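Local coordinates for mandelate racemase/muconate lactonizing protein (Paenibacillus sp., PDB 3V5C) that probably catalyses the magnesium-dependent dehydration of galacturonate, as a member of the enolase superfamily, at residues F167-G172 against G202-D207. The protein carries 1 engineered substitution. Residues are numbered along the deposited sequence; the frame is centred on the assembly and turned at random. Where two conformers were deposited one is given.
Sequences FKIKVG and GKIMID
Lys170 grips Asp207 closely, while Lys168 only passes near it and ends on other partners, all on the face of two parallel strands that also carries Met205. Lys170 folds back to do so: its chain, bent at chi2 (-74°) and again at chi4, lies alongside the aspartate and sets NZ 2.8 Å from Asp207 OD2. That nitrogen meets the anti side of the oxygen, 35° out of the carboxylate plane. In Lys168, CG anti to the backbone N (chi1 -172°) carries the chain past Met205, CG beside its CB, and then past Asp207 CB with CD. Its NZ makes only a long salt bridge, 3.9 Å to Asp207 OD2; it hydrogen-bonds Tyr131 OH and forms salt bridges with Glu233 and Glu336. Asp207 OD1 accepts a bond from Asn209 N, so both carboxylate oxygens are engaged. An alanine in place of Lys170 would probably leave Asp207 OD2 without its close salt-bridge partner, facing the nearby carboxylate of Glu233. The opposite face is apolar: Ile169 CD1 reaches Ile204 CG2 at 3.5 Å, and helix 180-198 packs against this side. A parallel ladder starting at Phe167 N to Lys203 O (2.9 Å) pairs the strands, and helix 180-198 makes the right-handed beta-alpha-beta crossover between them. Beyond strand 167-170, Val171 N adds a bond to Asp207 O, from above the carbonyl plane. The bound magnesium is held by Glu238 and Asp261, with the Asp207 side chain about 8 Å away; this salt-bridge network is consistent with an active-site wall where lysines sit among clustered carboxylates, its Lys-x-Lys pattern recalling mandelate racemase relatives.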
loop_
_atom_site.group_PDB
_atom_site.type_symbol
_atom_site.label_atom_id
_atom_site.label_comp_id
_atom_site.label_asym_id
_atom_site.label_seq_id
_atom_site.Cartn_x
_atom_site.Cartn_y
_atom_site.Cartn_z
ATOM N N PHE A 167 -3.991 -13.655 -1.851
ATOM C CA PHE A 167 -2.594 -13.790 -1.454
ATOM C C PHE A 167 -1.628 -13.363 -2.541
ATOM O O PHE A 167 -1.789 -13.743 -3.693
ATOM C CB PHE A 167 -2.308 -15.245 -1.057
ATOM C CG PHE A 167 -3.165 -15.737 0.076
ATOM C CD1 PHE A 167 -4.396 -16.336 -0.178
ATOM C CD2 PHE A 167 -2.752 -15.572 1.394
ATOM C CE1 PHE A 167 -5.217 -16.784 0.892
ATOM C CE2 PHE A 167 -3.557 -16.013 2.461
ATOM C CZ PHE A 167 -4.787 -16.614 2.204
ATOM N N LYS A 168 -0.609 -12.599 -2.150
ATOM C CA LYS A 168 0.459 -12.247 -3.076
ATOM C C LYS A 168 1.701 -13.008 -2.679
ATOM O O LYS A 168 2.198 -12.891 -1.562
ATOM C CB LYS A 168 0.745 -10.743 -3.109
ATOM C CG LYS A 168 1.725 -10.389 -4.237
ATOM C CD LYS A 168 1.724 -8.896 -4.552
ATOM C CE LYS A 168 2.563 -8.112 -3.540
ATOM N NZ LYS A 168 2.556 -6.627 -3.911
ATOM N N ILE A 169 2.201 -13.784 -3.626
ATOM C CA ILE A 169 3.295 -14.695 -3.387
ATOM C C ILE A 169 4.567 -14.151 -4.018
ATOM O O ILE A 169 4.584 -13.828 -5.196
ATOM C CB ILE A 169 2.971 -16.060 -4.008
ATOM C CG1 ILE A 169 1.653 -16.595 -3.434
ATOM C CG2 ILE A 169 4.137 -17.026 -3.754
ATOM C CD1 ILE A 169 0.978 -17.630 -4.318
ATOM N N LYS A 170 5.621 -13.998 -3.222
ATOM C CA LYS A 170 6.899 -13.607 -3.781
ATOM C C LYS A 170 7.452 -14.743 -4.626
ATOM O O LYS A 170 7.443 -15.901 -4.196
ATOM C CB LYS A 170 7.887 -13.216 -2.684
ATOM C CG LYS A 170 7.501 -11.947 -1.920
ATOM C CD LYS A 170 7.746 -10.726 -2.799
ATOM C CE LYS A 170 7.460 -9.434 -2.061
ATOM N NZ LYS A 170 6.048 -9.045 -2.243
ATOM N N VAL A 171 7.916 -14.410 -5.828
ATOM C CA VAL A 171 8.621 -15.374 -6.667
ATOM C C VAL A 171 9.932 -14.731 -7.148
ATOM O O VAL A 171 10.257 -13.606 -6.761
ATOM C CB VAL A 171 7.741 -15.877 -7.839
ATOM C CG1 VAL A 171 6.478 -16.546 -7.302
ATOM C CG2 VAL A 171 7.382 -14.707 -8.787
ATOM N N GLY A 172 10.702 -15.446 -7.962
ATOM C CA GLY A 172 12.029 -14.980 -8.329
ATOM C C GLY A 172 13.178 -15.583 -7.546
ATOM O O GLY A 172 14.288 -15.028 -7.504
ATOM N N GLY A 202 -10.303 -17.587 -4.016
ATOM C CA GLY A 202 -9.145 -16.848 -3.523
ATOM C C GLY A 202 -8.261 -16.367 -4.669
ATOM O O GLY A 202 -7.779 -17.173 -5.454
ATOM N N LYS A 203 -8.061 -15.057 -4.781
ATOM C CA LYS A 203 -7.239 -14.511 -5.859
ATOM C C LYS A 203 -5.765 -14.659 -5.508
ATOM O O LYS A 203 -5.341 -14.366 -4.375
ATOM C CB LYS A 203 -7.580 -13.033 -6.109
ATOM C CG LYS A 203 -8.996 -12.822 -6.604
ATOM C CD LYS A 203 -9.262 -11.355 -6.864
ATOM C CE LYS A 203 -10.629 -11.137 -7.506
ATOM N NZ LYS A 203 -11.754 -11.359 -6.548
ATOM N N ILE A 204 -4.979 -15.106 -6.484
ATOM C CA ILE A 204 -3.554 -15.300 -6.281
ATOM C C ILE A 204 -2.790 -14.314 -7.148
ATOM O O ILE A 204 -3.059 -14.195 -8.339
ATOM C CB ILE A 204 -3.141 -16.725 -6.701
ATOM C CG1 ILE A 204 -3.882 -17.755 -5.849
ATOM C CG2 ILE A 204 -1.634 -16.906 -6.606
ATOM C CD1 ILE A 204 -3.567 -17.647 -4.384
ATOM N N MET A 205 -1.851 -13.594 -6.538
ATOM C CA MET A 205 -0.972 -12.691 -7.272
ATOM C C MET A 205 0.474 -13.139 -7.092
ATOM O O MET A 205 0.820 -13.722 -6.063
ATOM C CB MET A 205 -1.140 -11.248 -6.776
ATOM C CG MET A 205 -2.508 -10.629 -7.049
ATOM S SD MET A 205 -3.839 -11.264 -6.004
ATOM C CE MET A 205 -3.362 -10.653 -4.396
ATOM N N ILE A 206 1.320 -12.880 -8.087
ATOM C CA ILE A 206 2.737 -13.165 -7.938
ATOM C C ILE A 206 3.603 -11.932 -8.178
ATOM O O ILE A 206 3.297 -11.115 -9.025
ATOM C CB ILE A 206 3.197 -14.376 -8.785
ATOM C CG1 ILE A 206 3.039 -14.117 -10.285
ATOM C CG2 ILE A 206 2.412 -15.640 -8.372
ATOM C CD1 ILE A 206 3.584 -15.291 -11.147
ATOM N N ASP A 207 4.688 -11.811 -7.418
ATOM C CA ASP A 207 5.530 -10.624 -7.426
ATOM C C ASP A 207 6.962 -11.109 -7.508
ATOM O O ASP A 207 7.444 -11.749 -6.571
ATOM C CB ASP A 207 5.257 -9.806 -6.146
ATOM C CG ASP A 207 6.182 -8.599 -5.961
ATOM O OD1 ASP A 207 6.957 -8.235 -6.876
ATOM O OD2 ASP A 207 6.083 -7.964 -4.876
#